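Local structure of protein osa (Shigella flexneri, 4O7K) at residues 8-13 with 94-99; 44-47 with 53-56; 60-65 with 155-160; 75-80 with 145-150; 107-110 with 115-118. The protein suppresses the oncogenicity of Agrobacterium tumefaciens and acts as a plasmid fertility inhibition factor of the ParB/Srx superfamily. The protein carries 1 engineered substitution. All coordinates share one frame; numbering follows the deposited sequence.

Contact 1 of 5, residues 8-13 with 94-99; sequences RCRAWL and KQDMPK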
# COMPACT_ATOMS: atom_id res chain seq x y z
N ARG A 8 5.63 -19.41 10.98
CA ARG A 8 4.20 -19.58 10.73
C ARG A 8 3.35 -19.15 11.92
O ARG A 8 2.29 -18.54 11.74
CB ARG A 8 3.88 -21.04 10.38
CG ARG A 8 4.43 -21.48 9.04
CD ARG A 8 3.51 -22.49 8.39
NE ARG A 8 4.22 -23.71 8.04
CZ ARG A 8 3.74 -24.63 7.22
NH1 ARG A 8 4.45 -25.73 6.96
NH2 ARG A 8 2.55 -24.46 6.66
N CYS A 9 3.78 -19.49 13.12
CA CYS A 9 3.01 -19.14 14.31
C CYS A 9 2.97 -17.63 14.49
O CYS A 9 1.94 -17.05 14.85
CB CYS A 9 3.58 -19.82 15.55
SG CYS A 9 3.29 -21.60 15.64
N ARG A 10 4.11 -16.99 14.23
CA ARG A 10 4.22 -15.54 14.36
C ARG A 10 3.28 -14.83 13.40
O ARG A 10 2.57 -13.89 13.77
CB ARG A 10 5.67 -15.09 14.11
CG ARG A 10 6.03 -13.79 14.78
CD ARG A 10 7.55 -13.61 14.83
NE ARG A 10 7.96 -12.72 15.92
CZ ARG A 10 8.88 -11.76 15.80
NH1 ARG A 10 9.49 -11.57 14.64
NH2 ARG A 10 9.18 -11.00 16.84
N ALA A 11 3.29 -15.28 12.15
CA ALA A 11 2.43 -14.72 11.11
C ALA A 11 0.96 -14.88 11.47
O ALA A 11 0.15 -13.95 11.32
CB ALA A 11 2.73 -15.38 9.76
N TRP A 12 0.62 -16.07 11.94
CA TRP A 12 -0.74 -16.39 12.36
C TRP A 12 -1.23 -15.41 13.42
O TRP A 12 -2.33 -14.86 13.33
CB TRP A 12 -0.79 -17.83 12.90
CG TRP A 12 -2.17 -18.29 13.21
CD1 TRP A 12 -3.01 -18.99 12.39
CD2 TRP A 12 -2.89 -18.09 14.44
NE1 TRP A 12 -4.19 -19.24 13.03
CE2 TRP A 12 -4.15 -18.69 14.28
CE3 TRP A 12 -2.59 -17.45 15.65
CZ2 TRP A 12 -5.11 -18.68 15.29
CZ3 TRP A 12 -3.54 -17.44 16.64
CH2 TRP A 12 -4.78 -18.05 16.46
N LEU A 13 -0.40 -15.18 14.44
CA LEU A 13 -0.77 -14.32 15.55
C LEU A 13 -0.93 -12.87 15.08
O LEU A 13 -1.86 -12.17 15.51
CB LEU A 13 0.27 -14.41 16.65
CG LEU A 13 0.21 -15.69 17.50
CD1 LEU A 13 1.50 -15.84 18.28
CD2 LEU A 13 -0.99 -15.68 18.43
N LYS A 94 5.85 -5.88 10.81
CA LYS A 94 6.10 -4.45 10.84
C LYS A 94 7.39 -4.11 11.58
O LYS A 94 8.25 -3.40 11.06
CB LYS A 94 4.93 -3.72 11.48
CG LYS A 94 4.24 -2.75 10.56
CD LYS A 94 2.76 -2.57 10.94
CE LYS A 94 2.59 -1.73 12.20
NZ LYS A 94 1.15 -1.44 12.44
N GLN A 95 7.56 -4.68 12.78
CA GLN A 95 8.74 -4.42 13.60
C GLN A 95 10.05 -4.75 12.90
O GLN A 95 11.09 -4.22 13.26
CB GLN A 95 8.66 -5.19 14.92
CG GLN A 95 8.40 -6.67 14.78
CD GLN A 95 8.17 -7.36 16.12
OE1 GLN A 95 9.09 -7.89 16.74
NE2 GLN A 95 6.92 -7.33 16.59
N ASP A 96 9.99 -5.63 11.89
CA ASP A 96 11.20 -6.07 11.22
C ASP A 96 11.37 -5.44 9.85
O ASP A 96 12.41 -5.60 9.21
CB ASP A 96 11.20 -7.60 11.08
CG ASP A 96 11.24 -8.30 12.42
OD1 ASP A 96 11.95 -7.81 13.32
OD2 ASP A 96 10.55 -9.33 12.56
N MET A 97 10.36 -4.71 9.41
CA MET A 97 10.43 -4.10 8.09
C MET A 97 11.64 -3.17 7.92
O MET A 97 12.26 -3.18 6.86
CB MET A 97 9.14 -3.35 7.77
CG MET A 97 7.99 -4.28 7.39
SD MET A 97 6.44 -3.39 7.18
CE MET A 97 5.30 -4.75 6.95
N PRO A 98 12.00 -2.37 8.96
CA PRO A 98 13.15 -1.50 8.68
C PRO A 98 14.47 -2.24 8.51
O PRO A 98 15.44 -1.64 8.05
CB PRO A 98 13.20 -0.58 9.92
CG PRO A 98 11.80 -0.56 10.42
CD PRO A 98 11.31 -1.98 10.20
N LYS A 99 14.50 -3.54 8.83
CA LYS A 99 15.72 -4.33 8.66
C LYS A 99 15.95 -4.74 7.22
O LYS A 99 17.04 -5.18 6.86
CB LYS A 99 15.70 -5.58 9.55
CG LYS A 99 15.71 -5.29 11.03
CD LYS A 99 15.27 -6.50 11.85
CE LYS A 99 14.60 -6.07 13.16
NZ LYS A 99 15.56 -5.91 14.29
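Arg-10 CA and Asp-96 CA stand 12.2 Å apart, a wide separation between the backbones of the alpha-helical segment 8-13 and the 3-10 segment 94-99. The first segment keeps i to i+4 bonds such as Trp-12 N to Arg-8 O, whereas the second is wound more tightly, Met-97 N donating to Lys-94 O three residues back. The gap is spanned by side chains. That of Arg-10 leaves with CG anti to the backbone N (chi1 -155°) and stays stretched as far as NE, which delivers the guanidinium to Gln-95 and Asp-96. There NH1 forms a salt bridge with Asp-96 OD2 at 3.2 Å; the carboxylate oxygen sits at the guanidinium edge, near its plane, but the bond is bent (127°) and therefore weak. The two flat groups are inclined by 34°. Gln-95 approaches from the opposite direction, its amide steeply turned against the guanidinium, and places OE1 3.1 Å from Arg-10 NH2. Both NH groups of the guanidinium thus have an oxygen nearby. Elsewhere on the same segment Lys-94 NZ forms a salt bridge with Glu-150 OE2. The arrangement is a weak surface salt bridge made by an extended arginine, tying the N-terminal helix 4-24 to the loop between helix 73-81 and helix 103-112.

Contact 2 of 5, residues 44-47 with 53-56; sequences VWRL and PDAF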
# COMPACT_ATOMS: atom_id res chain seq x y z
N VAL A 44 -0.35 13.83 -7.73
CA VAL A 44 0.45 13.71 -6.52
C VAL A 44 -0.44 13.73 -5.29
O VAL A 44 -1.37 14.54 -5.20
CB VAL A 44 1.51 14.83 -6.42
CG1 VAL A 44 2.21 14.80 -5.06
CG2 VAL A 44 2.52 14.71 -7.55
N TRP A 45 -0.18 12.83 -4.35
CA TRP A 45 -0.85 12.87 -3.06
C TRP A 45 0.09 13.28 -1.94
O TRP A 45 1.26 12.89 -1.93
CB TRP A 45 -1.44 11.52 -2.68
CG TRP A 45 -2.49 10.98 -3.56
CD1 TRP A 45 -3.84 11.11 -3.42
CD2 TRP A 45 -2.29 10.14 -4.71
NE1 TRP A 45 -4.49 10.43 -4.42
CE2 TRP A 45 -3.56 9.83 -5.22
CE3 TRP A 45 -1.15 9.64 -5.35
CZ2 TRP A 45 -3.73 9.02 -6.35
CZ3 TRP A 45 -1.32 8.84 -6.48
CH2 TRP A 45 -2.61 8.55 -6.97
N ARG A 46 -0.45 14.05 -1.00
CA ARG A 46 0.16 14.23 0.30
C ARG A 46 -0.36 13.12 1.20
O ARG A 46 -1.56 12.87 1.25
CB ARG A 46 -0.18 15.61 0.87
CG ARG A 46 0.26 15.79 2.33
CD ARG A 46 -0.28 17.08 2.97
NE ARG A 46 0.04 17.07 4.40
CZ ARG A 46 -0.82 16.81 5.38
NH1 ARG A 46 -2.10 16.58 5.12
NH2 ARG A 46 -0.39 16.78 6.64
N LEU A 47 0.54 12.44 1.90
CA LEU A 47 0.12 11.39 2.83
C LEU A 47 0.54 11.78 4.25
O LEU A 47 1.72 11.95 4.51
CB LEU A 47 0.72 10.03 2.44
CG LEU A 47 0.21 9.35 1.17
CD1 LEU A 47 0.84 10.01 -0.04
CD2 LEU A 47 0.59 7.88 1.18
N PRO A 53 7.27 13.85 9.36
CA PRO A 53 7.00 14.73 8.23
C PRO A 53 6.11 14.05 7.18
O PRO A 53 6.20 12.83 6.99
CB PRO A 53 8.39 15.01 7.66
CG PRO A 53 9.31 14.85 8.83
CD PRO A 53 8.71 13.75 9.65
N ASP A 54 5.27 14.84 6.52
CA ASP A 54 4.42 14.35 5.43
C ASP A 54 5.21 13.53 4.43
O ASP A 54 6.38 13.83 4.17
CB ASP A 54 3.75 15.51 4.68
CG ASP A 54 2.86 16.34 5.57
OD1 ASP A 54 2.43 15.84 6.63
OD2 ASP A 54 2.56 17.49 5.17
N ALA A 55 4.56 12.53 3.84
CA ALA A 55 5.12 11.84 2.69
C ALA A 55 4.34 12.26 1.44
O ALA A 55 3.19 12.72 1.54
CB ALA A 55 5.06 10.32 2.88
N PHE A 56 4.98 12.13 0.28
CA PHE A 56 4.33 12.42 -0.99
C PHE A 56 4.55 11.28 -1.97
O PHE A 56 5.64 10.73 -2.06
CB PHE A 56 4.85 13.73 -1.58
CG PHE A 56 4.46 14.94 -0.78
CD1 PHE A 56 5.21 15.32 0.32
CD2 PHE A 56 3.35 15.69 -1.12
CE1 PHE A 56 4.84 16.43 1.08
CE2 PHE A 56 2.98 16.81 -0.37
CZ PHE A 56 3.73 17.18 0.73
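Leu-47 and Ala-55 form the antiparallel hydrogen-bonded pair: Leu-47 N donates to Ala-55 O at 2.7 Å and Ala-55 N returns a bond to Leu-47 O at 3.0 Å, both nearly straight. Arg-46 and Phe-56 make the adjoining non-hydrogen-bonded pair, where Phe-56 CA sends a CA-H...O contact to Trp-45 O at 3.2 Å. The ionic part belongs to Arg-46 and Asp-54. The arginine, extended from CG to NE, takes the carboxylate side-on with one nitrogen to each oxygen: NE to Asp-54 OD2 at 2.7 Å (175°) and NH2 to Asp-54 OD1 at 3.0 Å. OD2 lies in the guanidinium plane, yet the carboxylate is turned 76° against it and is met from above its own plane, so the grip is twisted rather than flat. Arg-46 NH1 bonds to Gln-34 OE1. Apolar contact comes from the Phe-56 ring, whose CE2 rests 3.6 Å from Arg-46 CB, with Val-44 CG1 at the ring edge; on the other face of the sheet, Leu-47 CB and Ala-55 CB are neighbours. This is a beta hairpin, strands 44-47 and 55-58, within the mixed sheet, flanked by strands 34-35 and 118-128.

Contact 3 of 5, residues 60-65 with 155-160; sequences SNAAQS and PVLSRD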
# COMPACT_ATOMS: atom_id res chain seq x y z
N SER A 60 2.89 9.04 -11.52
CA SER A 60 3.53 9.46 -12.76
C SER A 60 4.00 8.28 -13.60
O SER A 60 4.08 8.37 -14.82
CB SER A 60 4.70 10.40 -12.47
OG SER A 60 5.75 9.72 -11.83
N ASN A 61 4.31 7.17 -12.93
CA ASN A 61 4.83 6.01 -13.63
C ASN A 61 3.72 5.07 -14.09
O ASN A 61 3.98 4.06 -14.75
CB ASN A 61 5.82 5.25 -12.73
CG ASN A 61 7.12 6.04 -12.47
OD1 ASN A 61 8.00 5.57 -11.74
ND2 ASN A 61 7.23 7.24 -13.04
N ALA A 62 2.47 5.40 -13.78
CA ALA A 62 1.34 4.56 -14.16
C ALA A 62 0.95 4.68 -15.64
O ALA A 62 1.11 5.74 -16.26
CB ALA A 62 0.13 4.90 -13.29
N ALA A 63 0.41 3.59 -16.20
CA ALA A 63 -0.20 3.63 -17.52
C ALA A 63 -1.61 4.20 -17.42
O ALA A 63 -2.26 4.11 -16.37
CB ALA A 63 -0.23 2.22 -18.14
N GLN A 64 -2.09 4.78 -18.52
CA GLN A 64 -3.47 5.27 -18.60
C GLN A 64 -4.49 4.16 -18.30
O GLN A 64 -5.61 4.43 -17.83
CB GLN A 64 -3.74 5.86 -19.98
CG GLN A 64 -3.01 7.18 -20.24
CD GLN A 64 -3.66 8.33 -19.51
OE1 GLN A 64 -3.31 8.63 -18.38
NE2 GLN A 64 -4.61 8.98 -20.16
N SER A 65 -4.08 2.92 -18.57
CA SER A 65 -4.95 1.76 -18.42
C SER A 65 -4.94 1.20 -17.00
O SER A 65 -5.77 0.35 -16.66
CB SER A 65 -4.53 0.68 -19.42
OG SER A 65 -3.20 0.25 -19.16
N PRO A 155 -2.57 4.95 -1.81
CA PRO A 155 -2.96 4.40 -3.11
C PRO A 155 -1.97 3.35 -3.60
O PRO A 155 -0.79 3.40 -3.26
CB PRO A 155 -2.96 5.61 -4.03
CG PRO A 155 -2.09 6.63 -3.37
CD PRO A 155 -1.91 6.26 -1.93
N VAL A 156 -2.47 2.40 -4.38
CA VAL A 156 -1.64 1.42 -5.07
C VAL A 156 -2.17 1.31 -6.50
O VAL A 156 -3.29 1.76 -6.78
CB VAL A 156 -1.64 0.04 -4.39
CG1 VAL A 156 -1.00 0.10 -3.01
CG2 VAL A 156 -3.07 -0.52 -4.31
N LEU A 157 -1.37 0.73 -7.37
CA LEU A 157 -1.71 0.59 -8.79
C LEU A 157 -2.04 -0.86 -9.15
O LEU A 157 -1.38 -1.78 -8.69
CB LEU A 157 -0.55 1.07 -9.66
CG LEU A 157 -0.31 2.58 -9.70
CD1 LEU A 157 1.01 2.86 -10.39
CD2 LEU A 157 -1.46 3.24 -10.45
N SER A 158 -3.08 -1.02 -9.97
CA SER A 158 -3.54 -2.33 -10.41
C SER A 158 -3.68 -2.32 -11.92
O SER A 158 -4.04 -1.31 -12.53
CB SER A 158 -4.87 -2.67 -9.73
OG SER A 158 -5.47 -3.80 -10.31
N ARG A 159 -3.43 -3.48 -12.52
CA ARG A 159 -3.26 -3.64 -13.96
C ARG A 159 -4.54 -3.44 -14.77
O ARG A 159 -4.49 -3.07 -15.94
CB ARG A 159 -2.68 -5.04 -14.23
CG ARG A 159 -1.63 -5.16 -15.33
CD ARG A 159 -1.08 -6.60 -15.38
NE ARG A 159 -0.43 -6.97 -14.12
CZ ARG A 159 -0.52 -8.17 -13.52
NH1 ARG A 159 -1.23 -9.15 -14.06
NH2 ARG A 159 0.12 -8.38 -12.37
N ASP A 160 -5.69 -3.71 -14.15
CA ASP A 160 -6.96 -3.71 -14.87
C ASP A 160 -8.16 -3.56 -13.94
O ASP A 160 -8.03 -3.69 -12.72
CB ASP A 160 -7.09 -5.00 -15.70
CG ASP A 160 -6.96 -6.24 -14.85
OD1 ASP A 160 -7.93 -6.62 -14.16
OD2 ASP A 160 -5.87 -6.84 -14.85
O HOH W 1 -2.85 -1.52 -17.21
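Arg-159 O and Ser-65 OG are joined through one water, which donates to the carbonyl at 2.6 Å from Arg-159 O and accepts from the hydroxyl at 2.7 Å from Ser-65 OG. The serine torsion (chi1 62°) sets OG between the backbone N and the carbonyl carbon, turned to the water. Ser-65 O and Arg-159 O themselves stay 3.7 Å apart; both are acceptors and cannot bond each other, and the water links the two segments through the serine hydroxyl instead. Deeper in, the meeting is apolar. Ala-62 CB points at Leu-157 and touches both branches of its fork, 3.7 Å from CD1 and likewise from CD2. Residues 155-158 end strand 153-158, an outer strand of the three-stranded antiparallel sheet, and Leu-157 also exchanges backbone hydrogen bonds with Ala-121 and Val-123, linking this strand to strand 118-128. Past the strand the chain turns into helix 161-171 with Asp-160 at the N-cap, its OD1 bonded to Ser-163 OG. Helix 179-189 also packs here: Val-179 touches both Ala-62 and Leu-157, while Arg-183 NH2 bonds to Ala-62 O and Arg-183 NH1 to Gln-64 OE1.

Contact 4 of 5, residues 75-80 with 145-150; sequences AFYRAW and WLLAHE. With PO4 (phosphate ion), chain C.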
# COMPACT_ATOMS: atom_id res chain seq x y z
N ALA A 75 -5.54 -3.62 6.34
CA ALA A 75 -6.12 -4.68 5.52
C ALA A 75 -5.12 -5.15 4.46
O ALA A 75 -5.03 -6.34 4.15
CB ALA A 75 -7.39 -4.22 4.87
N PHE A 76 -4.38 -4.19 3.91
CA PHE A 76 -3.38 -4.47 2.89
C PHE A 76 -2.28 -5.33 3.49
O PHE A 76 -1.86 -6.33 2.89
CB PHE A 76 -2.82 -3.15 2.34
CG PHE A 76 -1.78 -3.32 1.27
CD1 PHE A 76 -2.15 -3.39 -0.07
CD2 PHE A 76 -0.43 -3.38 1.60
CE1 PHE A 76 -1.19 -3.52 -1.06
CE2 PHE A 76 0.53 -3.50 0.61
CZ PHE A 76 0.15 -3.58 -0.72
N TYR A 77 -1.82 -4.93 4.68
CA TYR A 77 -0.83 -5.65 5.46
C TYR A 77 -1.28 -7.09 5.68
O TYR A 77 -0.52 -8.02 5.43
CB TYR A 77 -0.61 -4.92 6.79
CG TYR A 77 0.42 -5.50 7.74
CD1 TYR A 77 1.46 -6.33 7.30
CD2 TYR A 77 0.36 -5.20 9.10
CE1 TYR A 77 2.40 -6.83 8.20
CE2 TYR A 77 1.28 -5.69 9.99
CZ TYR A 77 2.29 -6.50 9.55
OH TYR A 77 3.19 -6.98 10.46
N ARG A 78 -2.52 -7.26 6.14
CA ARG A 78 -3.08 -8.60 6.38
C ARG A 78 -3.11 -9.46 5.12
O ARG A 78 -2.76 -10.64 5.16
CB ARG A 78 -4.49 -8.49 6.95
CG ARG A 78 -5.17 -9.83 7.15
CD ARG A 78 -6.57 -9.67 7.74
NE ARG A 78 -7.20 -10.97 7.96
CZ ARG A 78 -7.89 -11.63 7.04
NH1 ARG A 78 -8.06 -11.12 5.83
NH2 ARG A 78 -8.43 -12.81 7.33
N ALA A 79 -3.55 -8.87 4.01
CA ALA A 79 -3.62 -9.61 2.75
C ALA A 79 -2.23 -10.00 2.26
O ALA A 79 -2.04 -11.08 1.67
CB ALA A 79 -4.34 -8.77 1.70
N TRP A 80 -1.25 -9.15 2.53
CA TRP A 80 0.14 -9.42 2.17
C TRP A 80 0.69 -10.58 3.00
O TRP A 80 1.35 -11.47 2.48
CB TRP A 80 0.99 -8.16 2.35
CG TRP A 80 2.39 -8.24 1.82
CD1 TRP A 80 2.99 -9.32 1.21
CD2 TRP A 80 3.37 -7.20 1.87
NE1 TRP A 80 4.29 -8.99 0.88
CE2 TRP A 80 4.55 -7.70 1.28
CE3 TRP A 80 3.37 -5.88 2.36
CZ2 TRP A 80 5.71 -6.94 1.15
CZ3 TRP A 80 4.52 -5.12 2.24
CH2 TRP A 80 5.68 -5.65 1.63
N TRP A 145 7.70 0.70 4.11
CA TRP A 145 7.95 2.00 4.73
C TRP A 145 6.62 2.57 5.22
O TRP A 145 6.49 2.95 6.38
CB TRP A 145 8.65 2.95 3.75
CG TRP A 145 9.13 4.25 4.38
CD1 TRP A 145 10.38 4.51 4.89
CD2 TRP A 145 8.37 5.45 4.57
NE1 TRP A 145 10.43 5.80 5.38
CE2 TRP A 145 9.21 6.40 5.20
CE3 TRP A 145 7.05 5.82 4.27
CZ2 TRP A 145 8.78 7.68 5.52
CZ3 TRP A 145 6.62 7.09 4.59
CH2 TRP A 145 7.49 8.01 5.21
N LEU A 146 5.62 2.58 4.33
CA LEU A 146 4.31 3.14 4.65
C LEU A 146 3.66 2.38 5.79
O LEU A 146 3.11 2.97 6.71
CB LEU A 146 3.39 3.13 3.41
CG LEU A 146 3.78 4.02 2.22
CD1 LEU A 146 3.12 3.52 0.94
CD2 LEU A 146 3.38 5.46 2.48
N LEU A 147 3.75 1.06 5.74
CA LEU A 147 3.15 0.21 6.76
C LEU A 147 3.83 0.40 8.12
O LEU A 147 3.15 0.57 9.15
CB LEU A 147 3.21 -1.25 6.32
CG LEU A 147 2.23 -1.60 5.20
CD1 LEU A 147 2.38 -3.07 4.85
CD2 LEU A 147 0.79 -1.26 5.62
N ALA A 148 5.15 0.40 8.12
CA ALA A 148 5.92 0.55 9.36
C ALA A 148 5.70 1.93 9.96
O ALA A 148 5.78 2.11 11.17
CB ALA A 148 7.41 0.29 9.12
N HIS A 149 5.39 2.91 9.10
CA HIS A 149 5.13 4.28 9.59
C HIS A 149 3.65 4.52 9.87
O HIS A 149 3.24 5.64 10.17
CB HIS A 149 5.64 5.31 8.58
CG HIS A 149 7.12 5.50 8.62
ND1 HIS A 149 7.99 4.73 7.88
CD2 HIS A 149 7.90 6.36 9.33
CE1 HIS A 149 9.23 5.11 8.12
NE2 HIS A 149 9.20 6.10 8.99
N GLU A 150 2.86 3.46 9.77
CA GLU A 150 1.44 3.53 10.10
C GLU A 150 0.67 4.54 9.25
O GLU A 150 -0.20 5.24 9.75
CB GLU A 150 1.25 3.88 11.58
CG GLU A 150 2.12 3.10 12.54
CD GLU A 150 1.51 1.77 12.92
OE1 GLU A 150 0.40 1.47 12.44
OE2 GLU A 150 2.14 1.04 13.71
P PO4 C . 12.35 7.63 8.51
O1 PO4 C . 12.36 6.24 7.90
O2 PO4 C . 11.31 7.70 9.61
O3 PO4 C . 13.70 7.96 9.09
O4 PO4 C . 12.03 8.65 7.44
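A single methyl, Leu-147 CD1, is met by three aromatic side chains of helix 73-81. It lies at the ring edges of Phe-76 and Trp-80, 4.3 Å from Phe-76 CD2 and 3.9 Å from Trp-80 CE3, and 4.0 Å from Tyr-77 CB. Both Tyr-77 and Trp-80 carry CG anti to the backbone N, which swings their rings out from the helix to flank the leucine. Their polar ends are satisfied elsewhere, Tyr-77 OH by Glu-14 and Lys-94, and Trp-80 NE1 by Gln-89 O. Leu-147 sits in the last turn of helix 140-148, closed by a Schellman motif in which Glu-150 (phi 59°) is the C-prime residue. Turned away from the aromatic cluster, His-149 lies over one face of the Trp-145 indole, with Trp-145 CZ2 above its ring centre. His-149 ND1 donates to Trp-145 O at 2.8 Å, which fixes the imidazole's rotation; that carbonyl also receives His-149 N, from the other face of its plane. The far edge is then turned to a phosphate ion, probably from the crystallisation liquor: His-149 NE2 bonds phosphate O2 at 2.7 Å (165°), Trp-145 NE1 bonds O1 at 3.2 Å, and His-52 NE2 adds a third bond, consistent with an anion-accepting pocket.

Contact 5 of 5, residues 107-110 with 115-118; sequences AAHF and DSPV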
# COMPACT_ATOMS: atom_id res chain seq x y z
N ALA A 107 13.52 4.94 2.59
CA ALA A 107 13.36 6.00 3.57
C ALA A 107 13.96 7.31 3.07
O ALA A 107 13.39 8.40 3.26
CB ALA A 107 13.99 5.60 4.89
N ALA A 108 15.11 7.20 2.41
CA ALA A 108 15.80 8.36 1.84
C ALA A 108 14.94 9.04 0.78
O ALA A 108 14.82 10.25 0.76
CB ALA A 108 17.14 7.95 1.25
N HIS A 109 14.35 8.25 -0.12
CA HIS A 109 13.50 8.83 -1.16
C HIS A 109 12.28 9.48 -0.53
O HIS A 109 11.88 10.57 -0.92
CB HIS A 109 13.07 7.78 -2.19
CG HIS A 109 12.48 8.37 -3.44
ND1 HIS A 109 12.00 7.60 -4.48
CD2 HIS A 109 12.30 9.66 -3.81
CE1 HIS A 109 11.55 8.39 -5.44
NE2 HIS A 109 11.72 9.65 -5.06
N PHE A 110 11.70 8.81 0.46
CA PHE A 110 10.52 9.37 1.15
C PHE A 110 10.87 10.65 1.91
O PHE A 110 9.99 11.46 2.22
CB PHE A 110 9.91 8.35 2.12
CG PHE A 110 8.85 7.47 1.50
CD1 PHE A 110 7.60 7.98 1.17
CD2 PHE A 110 9.10 6.12 1.26
CE1 PHE A 110 6.62 7.16 0.60
CE2 PHE A 110 8.13 5.30 0.69
CZ PHE A 110 6.89 5.82 0.36
N ASP A 115 9.11 17.67 -3.83
CA ASP A 115 10.03 17.84 -4.95
C ASP A 115 10.36 16.52 -5.65
O ASP A 115 10.78 16.51 -6.80
CB ASP A 115 11.33 18.50 -4.48
CG ASP A 115 11.13 19.94 -4.09
OD1 ASP A 115 10.10 20.53 -4.49
OD2 ASP A 115 11.99 20.49 -3.38
N SER A 116 10.16 15.40 -4.95
CA SER A 116 10.36 14.10 -5.58
C SER A 116 9.46 13.05 -4.94
O SER A 116 9.92 12.25 -4.12
CB SER A 116 11.83 13.66 -5.46
OG SER A 116 12.08 12.51 -6.25
N PRO A 117 8.16 13.07 -5.29
CA PRO A 117 7.23 12.10 -4.72
C PRO A 117 7.59 10.67 -5.12
O PRO A 117 8.09 10.45 -6.22
CB PRO A 117 5.87 12.51 -5.29
CG PRO A 117 6.18 13.35 -6.49
CD PRO A 117 7.49 14.02 -6.20
N VAL A 118 7.34 9.73 -4.22
CA VAL A 118 7.60 8.32 -4.47
C VAL A 118 6.51 7.71 -5.36
O VAL A 118 5.33 7.81 -5.05
CB VAL A 118 7.68 7.54 -3.15
CG1 VAL A 118 7.92 6.03 -3.42
CG2 VAL A 118 8.77 8.11 -2.27
O HOH W 2 9.63 12.06 -1.42
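His-109 and Phe-110, near the C-terminal end of helix 103-112, pack against Val-118 in a buried contact where the chain leaves the helix and returns through 115-117 into strand 118-128. The central group is Val-118 CG2, held between two aromatic faces. It sits 3.6 Å from the centroid of the Phe-110 ring, 11° off the ring normal, in a CH-pi contact. A second CH-pi contact, 4.0 Å from Val-118 CG2 to the centroid of the His-109 ring and 13° off its normal, is less certain, because it belongs to one of two conformers modelled for His-109. Val-118 CG1 meets the Phe-110 ring farther out, 3.9 Å from Phe-110 CZ. Phe-110 goes on to stack on Trp-145, so the valine lies against an aromatic layer that extends to helix 140-148. Polar contacts are kept to the loop side. With its CG anti to the backbone N (chi1 -166°), His-109 stretches its imidazole toward the returning chain, and Ser-116 OG lies at the ring edge, 3.1 Å from His-109 NE2, in a hydrogen bond whose donor may be either atom. Apart from the imidazole, a water 2.7 Å from His-109 O and also 2.7 Å from Ser-116 O bridges the two backbones. An isopropanol lies close to the His-109 side chain. In this conformer the imidazole offers a face to an aliphatic methyl and its nitrogen edge to a hydroxyl, while the contact of Val-118 with Phe-110 does not depend on it.

Contact 1 is the surface member, a weak surface salt bridge; contacts 4 and 5 are buried and rest on aromatic rings around one aliphatic methyl. Contacts 2 and 3 are partly buried: contact 2 joins backbone bonds, a salt bridge and apolar contacts on both sheet faces, contact 3 an apolar touch and one water bridge. Contacts 4 and 5 share an aromatic layer through Trp-145 and Phe-110. Ala-55 of contact 2 packs on that layer, while the Phe-56 O to Val-118 N bond separately links the hairpin to strand 118-128. Trp-45 and Leu-47 pack on Pro-155, tying contact 2 to contact 3. Contact 1 meets contact 4 through Lys-94, and stands on the opposite side of the chain's centre from contact 3.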